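Local coordinates for protein poly-beta-1,6-N-acetyl-D-glucosamine N-deacetylase (Aggregatibacter actinomycetemcomitans, PDB 4U10) that probably removes N-acetyl groups from poly-beta-1,6-N-acetyl-D-glucosamine through the metal-binding polysaccharide deacetylase domain held in this chain, at residues A[10-15]-A[82-87]; A[27-32]-A[248-253]. All blocks are in the same frame, centred on the assembly; numbering follows the deposited sequence.

Contact 1. Residues A[10-15]-A[82-87]. With ZN (zinc ion), chain D.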
loop_
_atom_site.group_PDB
_atom_site.type_symbol
_atom_site.label_atom_id
_atom_site.label_comp_id
_atom_site.label_asym_id
_atom_site.label_seq_id
_atom_site.Cartn_x
_atom_site.Cartn_y
_atom_site.Cartn_z
ATOM N N HIS A 10 -3.937 6.138 -3.120
ATOM C CA HIS A 10 -2.997 5.785 -4.194
ATOM C C HIS A 10 -2.331 7.071 -4.652
ATOM O O HIS A 10 -1.592 7.715 -3.849
ATOM C CB HIS A 10 -3.747 5.008 -5.291
ATOM C CG HIS A 10 -4.199 3.675 -4.811
ATOM N ND1 HIS A 10 -5.313 3.518 -4.015
ATOM C CD2 HIS A 10 -3.625 2.462 -4.897
ATOM C CE1 HIS A 10 -5.436 2.258 -3.662
ATOM N NE2 HIS A 10 -4.428 1.588 -4.195
ATOM N N SER A 11 -2.570 7.481 -5.885
ATOM C CA SER A 11 -1.966 8.722 -6.327
ATOM C C SER A 11 -2.815 9.919 -5.920
ATOM O O SER A 11 -4.063 9.821 -5.820
ATOM C CB SER A 11 -1.717 8.724 -7.812
ATOM O OG SER A 11 -0.777 9.667 -8.091
ATOM N N VAL A 12 -2.110 11.038 -5.737
ATOM C CA VAL A 12 -2.644 12.353 -5.353
ATOM C C VAL A 12 -1.931 13.410 -6.226
ATOM O O VAL A 12 -0.721 13.468 -6.291
ATOM C CB VAL A 12 -2.496 12.696 -3.862
ATOM C CG1 VAL A 12 -3.160 14.048 -3.550
ATOM C CG2 VAL A 12 -3.155 11.652 -2.973
ATOM N N VAL A 13 -2.714 14.195 -6.960
ATOM C CA VAL A 13 -2.201 15.140 -7.919
ATOM C C VAL A 13 -2.763 16.536 -7.558
ATOM O O VAL A 13 -3.852 16.652 -6.942
ATOM C CB VAL A 13 -2.573 14.745 -9.374
ATOM C CG1 VAL A 13 -1.881 13.477 -9.758
ATOM C CG2 VAL A 13 -4.061 14.593 -9.571
ATOM N N ASP A 14 -2.052 17.595 -7.948
ATOM C CA ASP A 14 -2.544 18.952 -7.736
ATOM C C ASP A 14 -3.793 19.237 -8.578
ATOM O O ASP A 14 -4.719 19.896 -8.123
ATOM C CB ASP A 14 -1.457 19.977 -8.019
ATOM C CG ASP A 14 -0.465 20.083 -6.863
ATOM O OD1 ASP A 14 -0.834 19.812 -5.677
ATOM O OD2 ASP A 14 0.691 20.410 -7.145
ATOM N N ASP A 15 -3.815 18.720 -9.786
ATOM C CA ASP A 15 -5.017 18.789 -10.699
ATOM C C ASP A 15 -6.370 18.620 -9.974
ATOM O O ASP A 15 -6.634 17.581 -9.308
ATOM C CB ASP A 15 -4.789 17.700 -11.758
ATOM C CG ASP A 15 -5.833 17.679 -12.847
ATOM O OD1 ASP A 15 -6.506 18.686 -13.064
ATOM O OD2 ASP A 15 -5.995 16.609 -13.501
ATOM N N ASN A 82 6.372 14.046 -4.429
ATOM C CA ASN A 82 6.154 15.380 -4.997
ATOM C C ASN A 82 4.925 16.151 -4.504
ATOM O O ASN A 82 4.900 17.373 -4.605
ATOM C CB ASN A 82 6.016 15.336 -6.532
ATOM C CG ASN A 82 7.271 14.875 -7.207
ATOM O OD1 ASN A 82 8.374 15.093 -6.699
ATOM N ND2 ASN A 82 7.123 14.153 -8.330
ATOM N N VAL A 83 3.896 15.445 -4.058
ATOM C CA VAL A 83 2.638 16.049 -3.742
ATOM C C VAL A 83 2.299 15.682 -2.313
ATOM O O VAL A 83 2.107 16.562 -1.500
ATOM C CB VAL A 83 1.527 15.576 -4.691
ATOM C CG1 VAL A 83 0.152 16.097 -4.241
ATOM C CG2 VAL A 83 1.832 15.988 -6.134
ATOM N N ILE A 84 2.346 14.405 -1.973
ATOM C CA ILE A 84 1.851 13.963 -0.679
ATOM C C ILE A 84 2.785 14.349 0.467
ATOM O O ILE A 84 2.352 14.869 1.490
ATOM C CB ILE A 84 1.600 12.453 -0.714
ATOM C CG1 ILE A 84 0.448 12.161 -1.673
ATOM C CG2 ILE A 84 1.231 11.936 0.667
ATOM C CD1 ILE A 84 0.525 10.809 -2.311
ATOM N N TYR A 85 4.062 14.071 0.310
ATOM C CA TYR A 85 5.010 14.143 1.392
ATOM C C TYR A 85 5.099 15.547 1.982
ATOM O O TYR A 85 4.979 15.698 3.183
ATOM C CB TYR A 85 6.353 13.539 0.904
ATOM C CG TYR A 85 7.512 13.648 1.843
ATOM C CD1 TYR A 85 7.437 13.136 3.109
ATOM C CD2 TYR A 85 8.729 14.247 1.433
ATOM C CE1 TYR A 85 8.525 13.246 3.985
ATOM C CE2 TYR A 85 9.814 14.349 2.289
ATOM C CZ TYR A 85 9.709 13.847 3.545
ATOM O OH TYR A 85 10.757 13.947 4.390
ATOM N N PRO A 86 5.192 16.595 1.143
ATOM C CA PRO A 86 5.190 17.951 1.696
ATOM C C PRO A 86 3.953 18.234 2.611
ATOM O O PRO A 86 4.098 18.881 3.649
ATOM C CB PRO A 86 5.181 18.858 0.464
ATOM C CG PRO A 86 5.574 18.001 -0.699
ATOM C CD PRO A 86 5.287 16.570 -0.318
ATOM N N ILE A 87 2.798 17.699 2.224
ATOM C CA ILE A 87 1.570 17.819 2.969
ATOM C C ILE A 87 1.669 17.049 4.266
ATOM O O ILE A 87 1.301 17.571 5.308
ATOM C CB ILE A 87 0.355 17.365 2.144
ATOM C CG1 ILE A 87 0.140 18.317 0.954
ATOM C CG2 ILE A 87 -0.934 17.387 2.998
ATOM C CD1 ILE A 87 -0.817 17.771 -0.102
HETATM ZN ZN ZN D . -3.768 -0.341 -3.499
HETATM O O HOH W 1 2.506 19.878 -5.024
HETATM O O HOH W 2 -2.937 -1.459 -4.936
#
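Val12 turns its CG1 anti to the backbone N (chi1 -177°), and Val83 does the same with its own CG1 (chi1 173°), which brings Val12 CG1 and Val83 CG1 to 4.0 Å. The two side chains lean obliquely against each other. Val83 also covers the carbonyl of Val12. Val83 CG1 lies 3.4 Å from Val12 O, and CB and CG2 of Val83 stay close to the same oxygen. Ile84 comes from the next position on helix 79-91 and crosses Val12 at about a right angle. Ile84 CG1 lies 3.7 Å from Val12 CB, and Ile84 CD1 reaches Val12 CG2 at 3.8 Å. At the outer end a water bridges the two segments. This water donates to Asp14 OD2 at 2.8 Å and, weakly, to Asn82 O. Ala31 of helix 31-42 touches Val12, Asp14 and Val83, and Phe73 of strand 68-75 packs on Ile84. The inner end of segment 10-15 reaches a metal site. His10 NE2 binds a zinc ion at 2.2 Å, Asp74 is a further ligand, and a water that also binds the zinc lies in plane at the edge of the imidazole. This is helix-on-strand packing: strand 3-13 passes from the zinc ligand His10 to an apolar seam against helix 79-91, in a fold consistent with the distorted beta/alpha barrel of polysaccharide deacetylases.

Contact 2. Residues A[27-32]-A[248-253]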
loop_
_atom_site.group_PDB
_atom_site.type_symbol
_atom_site.label_atom_id
_atom_site.label_comp_id
_atom_site.label_asym_id
_atom_site.label_seq_id
_atom_site.Cartn_x
_atom_site.Cartn_y
_atom_site.Cartn_z
ATOM N N GLN A 27 -8.302 5.344 -8.603
ATOM C CA GLN A 27 -8.369 6.021 -7.291
ATOM C C GLN A 27 -7.470 7.239 -7.143
ATOM O O GLN A 27 -7.120 7.631 -6.009
ATOM C CB GLN A 27 -8.100 5.002 -6.176
ATOM C CG GLN A 27 -9.357 4.192 -5.853
ATOM C CD GLN A 27 -9.739 3.193 -6.936
ATOM O OE1 GLN A 27 -8.989 2.259 -7.209
ATOM N NE2 GLN A 27 -10.947 3.363 -7.521
ATOM N N THR A 28 -7.043 7.835 -8.259
ATOM C CA THR A 28 -6.287 9.060 -8.164
ATOM C C THR A 28 -7.215 10.190 -7.675
ATOM O O THR A 28 -8.317 10.349 -8.180
ATOM C CB THR A 28 -5.623 9.452 -9.495
ATOM O OG1 THR A 28 -4.733 8.414 -9.936
ATOM C CG2 THR A 28 -4.862 10.769 -9.406
ATOM N N ILE A 29 -6.788 10.948 -6.655
ATOM C CA ILE A 29 -7.581 12.073 -6.150
ATOM C C ILE A 29 -6.753 13.372 -6.186
ATOM O O ILE A 29 -5.580 13.328 -6.521
ATOM C CB ILE A 29 -8.092 11.819 -4.746
ATOM C CG1 ILE A 29 -6.945 11.795 -3.738
ATOM C CG2 ILE A 29 -8.867 10.533 -4.695
ATOM C CD1 ILE A 29 -7.467 11.814 -2.323
ATOM N N SER A 30 -7.398 14.503 -5.869
ATOM C CA SER A 30 -6.769 15.806 -5.886
ATOM C C SER A 30 -6.174 16.033 -4.519
ATOM O O SER A 30 -6.635 15.482 -3.501
ATOM C CB SER A 30 -7.774 16.958 -6.205
ATOM O OG SER A 30 -8.755 17.028 -5.173
ATOM N N ALA A 31 -5.133 16.828 -4.518
ATOM C CA ALA A 31 -4.491 17.245 -3.299
ATOM C C ALA A 31 -5.520 18.009 -2.441
ATOM O O ALA A 31 -5.518 17.880 -1.231
ATOM C CB ALA A 31 -3.293 18.085 -3.639
ATOM N N ASN A 32 -6.442 18.766 -3.049
ATOM C CA ASN A 32 -7.462 19.460 -2.232
ATOM C C ASN A 32 -8.329 18.501 -1.464
ATOM O O ASN A 32 -8.651 18.731 -0.259
ATOM C CB ASN A 32 -8.345 20.370 -3.101
ATOM C CG ASN A 32 -9.260 21.255 -2.262
ATOM O OD1 ASN A 32 -8.825 22.274 -1.727
ATOM N ND2 ASN A 32 -10.535 20.847 -2.113
ATOM N N LEU A 248 -10.085 1.526 4.457
ATOM C CA LEU A 248 -11.032 2.144 3.566
ATOM C C LEU A 248 -10.356 2.565 2.259
ATOM O O LEU A 248 -9.432 3.368 2.275
ATOM C CB LEU A 248 -11.653 3.370 4.264
ATOM C CG LEU A 248 -12.652 4.139 3.409
ATOM C CD1 LEU A 248 -13.829 3.251 3.030
ATOM C CD2 LEU A 248 -13.051 5.348 4.212
ATOM N N LEU A 249 -10.814 2.057 1.123
ATOM C CA LEU A 249 -10.291 2.522 -0.172
ATOM C C LEU A 249 -10.804 3.889 -0.536
ATOM O O LEU A 249 -12.008 4.060 -0.718
ATOM C CB LEU A 249 -10.692 1.540 -1.291
ATOM C CG LEU A 249 -10.276 1.861 -2.728
ATOM C CD1 LEU A 249 -8.775 1.923 -2.804
ATOM C CD2 LEU A 249 -10.813 0.855 -3.737
ATOM N N ILE A 250 -9.911 4.868 -0.658
ATOM C CA ILE A 250 -10.298 6.212 -0.940
ATOM C C ILE A 250 -10.530 6.406 -2.450
ATOM O O ILE A 250 -9.762 5.953 -3.279
ATOM C CB ILE A 250 -9.225 7.206 -0.437
ATOM C CG1 ILE A 250 -8.917 7.017 1.073
ATOM C CG2 ILE A 250 -9.661 8.620 -0.726
ATOM C CD1 ILE A 250 -10.054 7.436 2.012
ATOM N N ASP A 251 -11.575 7.125 -2.819
ATOM C CA ASP A 251 -11.700 7.567 -4.223
ATOM C C ASP A 251 -12.219 9.003 -4.260
ATOM O O ASP A 251 -12.498 9.623 -3.181
ATOM C CB ASP A 251 -12.606 6.618 -5.031
ATOM C CG ASP A 251 -13.982 6.383 -4.377
ATOM O OD1 ASP A 251 -14.729 7.338 -4.067
ATOM O OD2 ASP A 251 -14.347 5.206 -4.234
ATOM N N THR A 252 -12.355 9.547 -5.470
ATOM C CA THR A 252 -12.828 10.935 -5.622
ATOM C C THR A 252 -14.208 11.183 -5.069
ATOM O O THR A 252 -14.543 12.339 -4.943
ATOM C CB THR A 252 -12.916 11.368 -7.060
ATOM O OG1 THR A 252 -13.716 10.419 -7.712
ATOM C CG2 THR A 252 -11.578 11.437 -7.709
ATOM N N GLU A 253 -15.003 10.148 -4.788
ATOM C CA GLU A 253 -16.329 10.313 -4.125
ATOM C C GLU A 253 -16.303 10.115 -2.623
ATOM O O GLU A 253 -17.346 10.123 -1.963
ATOM C CB GLU A 253 -17.382 9.349 -4.671
ATOM C CG GLU A 253 -18.166 9.902 -5.847
ATOM C CD GLU A 253 -17.411 9.780 -7.145
ATOM O OE1 GLU A 253 -17.891 9.041 -8.058
ATOM O OE2 GLU A 253 -16.327 10.418 -7.250
#
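Thr252 OG1 donates to Glu253 OE2 at 2.7 Å, the shortest polar bond here. It meets the syn side of the carboxylate, 25° out of its plane. Next to it, Asp251 OD1 accepts from Glu253 N at 2.9 Å, on the anti side of its carboxylate. That bond makes an Asx turn over Asp251 to Glu253. Thr252 OG1 sits between the backbone N and the carbonyl carbon (chi1 54°), while CG2 is anti to the carbonyl carbon. Thr252 CG2 packs on Thr28 O at 3.5 Å and on Ile29 CG2 at 4.2 Å. Ile29 CG2 also rests against the peptide joining Asp251 to Thr252, with Thr252 N 3.7 Å away. On the buried side, Ile29 CD1 meets Ile250 CG2, and these two side chains pass at a slant. Gln27 makes the other end of the contact with its aliphatic part. Gln27 CG lies 3.1 Å from Ile250 O, a close approach of carbon to oxygen. Gln27 CG also meets Leu249 CD1 at 3.8 Å, and the two side chains cross at about a right angle. Leu249 also touches His10, so Gln27 and Leu249 pack beside a zinc ligand. Strand 3-13 joins both segments: Ile29 bonds through its backbone to Ser11 and Val13, and Leu248 to Val6 and Ala8. Tyr9 of that strand touches Ile29 and Ile250, and Ser30 OG caps the start of helix 31-42 at Leu33 N.

Overall arrangement
Segment 10-15 covers the end of strand 3-13, the first strand of the chain, and the turn after it. Segment 27-32 follows and leads into helix 31-42. The chain then reaches helix 79-91, where contact 1 closes a loop of 66 residues. Contact 2 closes a much longer one of 215 residues, at strand 248-249. The loops cross: 27-32 lies between the two segments of contact 1 and 248-253 beyond both, so the segments alternate. The contact centres are 11 Å apart, and a probable bond of Val13 O with Ala31 N links them. Contact 1 ties the first strand to helix 79-91. Contact 2 ties the lead-in of helix 31-42 to strand 248-249, and strand 3-13 is the shared neighbour.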